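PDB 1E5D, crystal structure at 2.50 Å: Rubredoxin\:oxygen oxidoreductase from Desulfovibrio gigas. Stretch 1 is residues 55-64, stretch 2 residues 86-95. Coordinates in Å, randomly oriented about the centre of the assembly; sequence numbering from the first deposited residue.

Stretch 1 55-64: YKGELLCGIA
Stretch 2 (86-95) GALPALIEAC

This is a small contact, made mainly by side chains, between two helices of one chain that run in roughly the same direction, held by apolar packing with no hydrogen bond across it. The axes of helix 56-64 and helix 88-95 approach to 10.6 Å and cross at -37°, and together the two stretches bury 339 Å². The closest pairs are between side-chain atoms, alanine CB atoms among them.

Each helix is built from ordinary helical turns. Tyr 55 is the N-cap residue of the first, with phi/psi of -114/13, and its O accepts from Leu 59 N at 3.0 Å; the same i to i+4 pattern continues to Ala 64 N, which donates to Leu 60 O at 2.8 Å. Ala 87 is the N-cap of the second, at -97/8, and its O accepts from Leu 91 N at 2.8 Å, with the ladder ending at Cys 95 N to Leu 91 O, 2.7 Å. Register is set near these starts: the CA atoms of Lys 56 and Ala 87 lie 5.5 Å apart, the backbones being nearest here.

At this narrow end the partner is small. Ala 87 and Lys 56 both point their CA-to-CB bonds toward the opposite stretch, and Lys 56 CB meets Ala 87 CB at 3.9 Å. Lys 56 then takes a p chi1 (61°) and a t chi2 (166°), followed by chi3 and chi4 of 91° and -96°, both off the usual wells. This path carries its amine past Ala 87 to the next turn, where Lys 56 NZ lies 3.0 Å from Ala 90 CB. That is a tight approach of an amine to a methyl, and it supplies no polar partner.

Farther along, Leu 91 is the hub. Its CA-to-CB bond points sideways, but chi1 of -89° (m) and chi2 of 179° (t) bring its end nearer the first helix, where three side chains meet it. Leu 59, t/p at 172° and 62°, points toward the second helix and places CD2 4.0 Å from Leu 91 CD1. Leu 60 also starts sideways; with chi1 -75° (m) and chi2 163° (t), its end comes nearer, and its CD2 sits 3.8 Å from Leu 91 CD2. One turn beyond Leu 59, Ile 63 points toward the partner in an m/t rotamer (-70°, -169°), with CD1 4.1 Å from Leu 91 CD2. Leu 60 CD2 also reaches Ala 94 CB at 3.8 Å.

The pattern reads as a rule of spacing. Lys 56, Leu 59, Leu 60 and Ile 63 form one stripe, with steps of three, one and three; Ala 87, Ala 90, Leu 91 and Ala 94 form the matching stripe with the same steps. The second helix, counted with its N-cap, offers three alanines and one leucine, so most of the reach comes from the first. Gly 57, Glu 58 and Cys 61 lie off the stripe and touch nothing across.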

# COMPACT_ATOMS: atom_id res chain seq x y z
N TYR A 55 -25.99 -10.97 -7.89
CA TYR A 55 -27.24 -10.23 -8.06
C TYR A 55 -28.11 -10.80 -9.17
O TYR A 55 -29.06 -10.14 -9.57
CB TYR A 55 -26.94 -8.75 -8.35
CG TYR A 55 -26.42 -8.01 -7.14
CD1 TYR A 55 -27.15 -7.94 -5.97
CD2 TYR A 55 -25.19 -7.36 -7.19
CE1 TYR A 55 -26.67 -7.25 -4.87
CE2 TYR A 55 -24.69 -6.67 -6.10
CZ TYR A 55 -25.44 -6.62 -4.94
OH TYR A 55 -24.96 -5.94 -3.85
N LYS A 56 -27.80 -12.00 -9.65
CA LYS A 56 -28.61 -12.64 -10.68
C LYS A 56 -30.08 -12.64 -10.27
O LYS A 56 -30.98 -12.35 -11.06
CB LYS A 56 -28.12 -14.06 -10.93
CG LYS A 56 -28.20 -14.95 -9.70
CD LYS A 56 -28.03 -16.42 -10.05
CE LYS A 56 -26.57 -16.84 -9.97
NZ LYS A 56 -25.92 -16.79 -11.30
N GLY A 57 -30.36 -12.93 -9.00
CA GLY A 57 -31.73 -12.90 -8.53
C GLY A 57 -32.41 -11.56 -8.69
O GLY A 57 -33.51 -11.47 -9.24
N GLU A 58 -31.77 -10.48 -8.23
CA GLU A 58 -32.42 -9.18 -8.40
C GLU A 58 -32.62 -8.88 -9.88
O GLU A 58 -33.59 -8.24 -10.26
CB GLU A 58 -31.61 -8.05 -7.77
CG GLU A 58 -31.32 -8.20 -6.29
CD GLU A 58 -31.24 -6.85 -5.60
OE1 GLU A 58 -31.22 -5.82 -6.32
OE2 GLU A 58 -31.19 -6.84 -4.35
N LEU A 59 -31.69 -9.34 -10.70
CA LEU A 59 -31.81 -9.09 -12.13
C LEU A 59 -33.03 -9.82 -12.69
O LEU A 59 -33.86 -9.24 -13.38
CB LEU A 59 -30.54 -9.49 -12.87
CG LEU A 59 -30.57 -9.46 -14.40
CD1 LEU A 59 -30.84 -8.06 -14.93
CD2 LEU A 59 -29.26 -9.99 -14.97
N LEU A 60 -33.13 -11.12 -12.38
CA LEU A 60 -34.22 -11.90 -12.95
C LEU A 60 -35.57 -11.39 -12.46
O LEU A 60 -36.55 -11.36 -13.21
CB LEU A 60 -34.05 -13.38 -12.63
CG LEU A 60 -32.98 -14.13 -13.42
CD1 LEU A 60 -32.64 -15.44 -12.71
CD2 LEU A 60 -33.43 -14.36 -14.85
N CYS A 61 -35.61 -10.99 -11.20
CA CYS A 61 -36.84 -10.45 -10.63
C CYS A 61 -37.28 -9.22 -11.43
O CYS A 61 -38.44 -9.07 -11.80
CB CYS A 61 -36.65 -10.08 -9.16
SG CYS A 61 -37.80 -10.86 -8.00
N GLY A 62 -36.32 -8.34 -11.70
CA GLY A 62 -36.60 -7.09 -12.39
C GLY A 62 -37.10 -7.39 -13.79
O GLY A 62 -38.16 -6.92 -14.18
N ILE A 63 -36.31 -8.18 -14.50
CA ILE A 63 -36.70 -8.68 -15.81
C ILE A 63 -38.14 -9.19 -15.81
O ILE A 63 -38.97 -8.78 -16.61
CB ILE A 63 -35.80 -9.85 -16.25
CG1 ILE A 63 -34.36 -9.46 -16.59
CG2 ILE A 63 -36.46 -10.59 -17.41
CD1 ILE A 63 -33.56 -10.55 -17.27
N ALA A 64 -38.40 -10.11 -14.88
CA ALA A 64 -39.69 -10.78 -14.81
C ALA A 64 -40.83 -9.80 -14.59
O ALA A 64 -41.98 -10.10 -14.89
CB ALA A 64 -39.69 -11.83 -13.71
N GLY A 86 -21.12 -11.74 -15.14
CA GLY A 86 -21.10 -12.78 -14.13
C GLY A 86 -22.34 -13.65 -14.06
O GLY A 86 -22.24 -14.81 -13.65
N ALA A 87 -23.48 -13.09 -14.44
CA ALA A 87 -24.74 -13.83 -14.35
C ALA A 87 -25.09 -14.45 -15.70
O ALA A 87 -26.17 -15.00 -15.89
CB ALA A 87 -25.85 -12.93 -13.85
N LEU A 88 -24.15 -14.35 -16.64
CA LEU A 88 -24.37 -14.91 -17.98
C LEU A 88 -24.74 -16.38 -17.87
O LEU A 88 -25.79 -16.74 -18.41
CB LEU A 88 -23.16 -14.68 -18.87
CG LEU A 88 -23.20 -15.24 -20.28
CD1 LEU A 88 -24.53 -14.96 -20.95
CD2 LEU A 88 -22.06 -14.66 -21.13
N PRO A 89 -23.98 -17.23 -17.20
CA PRO A 89 -24.39 -18.63 -17.04
C PRO A 89 -25.81 -18.78 -16.49
O PRO A 89 -26.60 -19.55 -17.03
CB PRO A 89 -23.40 -19.19 -16.01
CG PRO A 89 -22.20 -18.33 -16.16
CD PRO A 89 -22.69 -16.96 -16.53
N ALA A 90 -26.16 -18.06 -15.43
CA ALA A 90 -27.52 -18.18 -14.91
C ALA A 90 -28.55 -17.74 -15.95
O ALA A 90 -29.65 -18.29 -16.02
CB ALA A 90 -27.71 -17.37 -13.64
N LEU A 91 -28.21 -16.73 -16.75
CA LEU A 91 -29.20 -16.21 -17.69
C LEU A 91 -29.41 -17.17 -18.85
O LEU A 91 -30.52 -17.36 -19.33
CB LEU A 91 -28.77 -14.85 -18.20
CG LEU A 91 -29.19 -13.60 -17.43
CD1 LEU A 91 -28.61 -12.39 -18.14
CD2 LEU A 91 -30.70 -13.48 -17.30
N ILE A 92 -28.31 -17.76 -19.32
CA ILE A 92 -28.43 -18.75 -20.38
C ILE A 92 -29.40 -19.85 -19.94
O ILE A 92 -30.20 -20.36 -20.71
CB ILE A 92 -27.08 -19.39 -20.71
CG1 ILE A 92 -26.19 -18.48 -21.55
CG2 ILE A 92 -27.28 -20.75 -21.38
CD1 ILE A 92 -24.76 -18.52 -21.09
N GLU A 93 -29.28 -20.16 -18.66
CA GLU A 93 -30.11 -21.15 -18.00
C GLU A 93 -31.58 -20.72 -17.95
O GLU A 93 -32.47 -21.47 -18.36
CB GLU A 93 -29.58 -21.41 -16.59
CG GLU A 93 -30.63 -21.81 -15.58
CD GLU A 93 -30.34 -23.16 -14.95
OE1 GLU A 93 -29.18 -23.38 -14.53
OE2 GLU A 93 -31.28 -23.98 -14.88
N ALA A 94 -31.85 -19.53 -17.43
CA ALA A 94 -33.23 -19.09 -17.24
C ALA A 94 -33.90 -18.65 -18.53
O ALA A 94 -35.12 -18.75 -18.66
CB ALA A 94 -33.27 -17.95 -16.23
N CYS A 95 -33.12 -18.14 -19.48
CA CYS A 95 -33.70 -17.55 -20.67
C CYS A 95 -33.68 -18.50 -21.86
O CYS A 95 -34.54 -18.39 -22.74
CB CYS A 95 -32.97 -16.24 -20.98
SG CYS A 95 -33.26 -14.96 -19.72